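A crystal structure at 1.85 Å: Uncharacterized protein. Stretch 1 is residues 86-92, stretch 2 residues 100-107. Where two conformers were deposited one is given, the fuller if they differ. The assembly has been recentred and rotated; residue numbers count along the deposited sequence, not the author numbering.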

# COMPACT_ATOMS: atom_id res chain seq x y z
N GLN A 86 21.03 -3.30 9.57
CA GLN A 86 21.98 -2.23 9.86
C GLN A 86 21.42 -0.87 9.47
O GLN A 86 21.58 0.11 10.20
N PHE A 87 20.74 -0.79 8.32
CA PHE A 87 20.29 0.49 7.80
C PHE A 87 18.79 0.63 7.63
O PHE A 87 18.34 1.70 7.21
N TYR A 88 18.00 -0.40 7.93
CA TYR A 88 16.56 -0.33 7.75
C TYR A 88 15.91 -1.42 8.60
O TYR A 88 16.59 -2.26 9.19
N SER A 89 14.58 -1.40 8.63
CA SER A 89 13.81 -2.40 9.36
C SER A 89 12.66 -2.90 8.48
O SER A 89 12.30 -2.27 7.49
N GLU A 90 12.09 -4.03 8.88
CA GLU A 90 11.01 -4.65 8.13
C GLU A 90 9.98 -5.23 9.10
O GLU A 90 10.36 -5.85 10.10
N ILE A 91 8.70 -5.02 8.81
CA ILE A 91 7.64 -5.73 9.52
C ILE A 91 7.02 -6.74 8.57
O ILE A 91 6.90 -6.48 7.37
N ILE A 92 6.64 -7.89 9.11
CA ILE A 92 5.95 -8.91 8.35
C ILE A 92 4.67 -9.29 9.09
O ILE A 92 4.72 -9.62 10.27
N LYS A 100 4.18 -7.04 3.90
CA LYS A 100 5.59 -6.83 4.23
C LYS A 100 5.91 -5.38 3.94
O LYS A 100 5.57 -4.87 2.87
N ILE A 101 6.55 -4.71 4.89
CA ILE A 101 6.97 -3.32 4.68
C ILE A 101 8.40 -3.19 5.16
O ILE A 101 8.71 -3.54 6.30
N SER A 102 9.26 -2.64 4.30
CA SER A 102 10.63 -2.29 4.65
C SER A 102 10.77 -0.77 4.59
O SER A 102 10.25 -0.14 3.66
N ALA A 103 11.43 -0.19 5.58
CA ALA A 103 11.53 1.26 5.68
C ALA A 103 12.78 1.60 6.48
O ALA A 103 13.25 0.79 7.29
N GLU A 104 13.31 2.81 6.25
CA GLU A 104 14.56 3.18 6.93
C GLU A 104 14.39 3.13 8.44
O GLU A 104 15.30 2.67 9.15
N THR A 105 13.26 3.60 8.97
CA THR A 105 12.99 3.51 10.39
C THR A 105 11.57 3.01 10.59
O THR A 105 10.68 3.33 9.80
N ILE A 106 11.38 2.19 11.61
CA ILE A 106 10.04 1.73 11.98
C ILE A 106 9.91 1.97 13.47
O ILE A 106 10.76 1.53 14.25
N ASN A 107 8.90 2.75 13.86
CA ASN A 107 8.62 3.06 15.25
C ASN A 107 7.16 2.76 15.53
O ASN A 107 6.37 2.58 14.61

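Strands 89-92 and 100-103 run antiparallel (168° between axes), and paired hydrogen bonds fix the register: Ser89 N to Ala103 O is 2.9 Å, and Ile91 N to Ile101 O is 2.9 Å. Side chains therefore alternate between two faces.

Ser89, Ile91, Ile101 and Ala103 share one face. Ile91 takes chi1 p and chi2 t, bringing its CG1 to 3.9 Å from Ile101 CB; Ile101 itself is m, t. After the chain turns its corner at Glu104, Ile106 points toward stretch 1. Its m, t rotamer extends CD1 to 3.9 Å from Ser89 CB and 4.1 Å from Ile91 CG2, so one methyl packs against both residues.

The opposite face carries Glu90, Ile92, Lys100 and Ser102. Glu90 is extended (t, t), with CG 3.4 Å from Ser102 OG and OE2 3.8 Å from Lys100 CD, a contact with the lysine's aliphatic portion. Water 3 links Glu90 OE2 (3.2 Å) to Ser102 OG (2.8 Å). Ile92 CG1 meets Lys100 CG at 4.0 Å.

Tyr88, chi1 p, points sideways: its CB lies 3.3 Å from Ala103 O, and its CE2 3.8 Å from Ser102 OG. At the corner, water 1 donates to Phe87 O (2.5 Å) and Glu104 OE1 (2.9 Å), while water 2 joins Ser89 OG (2.6 Å) to Glu104 O (2.8 Å).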

# COMPACT_ATOMS: atom_id res chain seq x y z
CB GLN A 86 23.31 -2.47 9.16
CG GLN A 86 24.30 -1.34 9.43
CD GLN A 86 25.70 -1.63 8.93
OE1 GLN A 86 25.88 -2.37 7.96
NE2 GLN A 86 26.69 -1.04 9.58
CB PHE A 87 20.95 0.78 6.45
CG PHE A 87 22.43 0.96 6.52
CD1 PHE A 87 22.98 2.06 7.16
CD2 PHE A 87 23.28 0.05 5.93
CE1 PHE A 87 24.36 2.24 7.22
CE2 PHE A 87 24.66 0.21 5.99
CZ PHE A 87 25.19 1.31 6.64
CB TYR A 88 16.18 -0.46 6.27
CG TYR A 88 16.31 -1.87 5.74
CD1 TYR A 88 17.53 -2.38 5.33
CD2 TYR A 88 15.19 -2.69 5.63
CE1 TYR A 88 17.64 -3.67 4.85
CE2 TYR A 88 15.29 -3.98 5.15
CZ TYR A 88 16.52 -4.47 4.76
OH TYR A 88 16.62 -5.75 4.27
CB SER A 89 13.28 -1.84 10.69
OG SER A 89 14.36 -1.51 11.57
CB GLU A 90 11.55 -5.77 7.22
CG GLU A 90 10.50 -6.40 6.30
CD GLU A 90 11.06 -7.53 5.47
OE1 GLU A 90 12.26 -7.81 5.62
OE2 GLU A 90 10.32 -8.14 4.68
CB ILE A 91 6.56 -4.80 10.11
CG1 ILE A 91 6.02 -3.82 9.06
CG2 ILE A 91 7.07 -4.07 11.34
CD1 ILE A 91 4.75 -3.13 9.53
CB ILE A 92 6.82 -10.15 8.11
CG1 ILE A 92 8.05 -9.76 7.29
CG2 ILE A 92 6.02 -11.23 7.37
CD1 ILE A 92 8.97 -10.91 6.99
CB LYS A 100 6.52 -7.73 3.40
CG LYS A 100 6.40 -9.23 3.65
CD LYS A 100 7.53 -9.96 2.92
CE LYS A 100 7.44 -11.47 3.09
NZ LYS A 100 8.53 -12.17 2.35
CB ILE A 101 6.09 -2.31 5.44
CG1 ILE A 101 4.63 -2.48 5.04
CG2 ILE A 101 6.57 -0.88 5.10
CD1 ILE A 101 3.65 -1.64 5.84
CB SER A 102 11.64 -2.94 3.70
OG SER A 102 11.70 -4.35 3.91
CB ALA A 103 10.28 1.85 6.35
CB GLU A 104 15.03 4.56 6.48
CG GLU A 104 16.36 5.01 7.07
CD GLU A 104 16.94 6.18 6.31
OE1 GLU A 104 18.15 6.49 6.48
OE2 GLU A 104 16.18 6.77 5.51
CB THR A 105 13.17 4.86 11.11
OG1 THR A 105 12.15 5.76 10.70
CG2 THR A 105 14.50 5.48 10.78
CB ILE A 106 9.80 0.25 11.63
CG1 ILE A 106 9.87 0.06 10.10
CG2 ILE A 106 8.43 -0.20 12.16
CD1 ILE A 106 9.58 -1.36 9.61
CB ASN A 107 8.93 4.52 15.59
CG ASN A 107 10.38 4.86 15.44
OD1 ASN A 107 10.76 5.63 14.55
ND2 ASN A 107 11.22 4.29 16.30
O HOH W 1 19.41 4.01 7.32
O HOH W 2 15.73 0.72 11.18
O HOH W 3 9.43 -5.62 2.86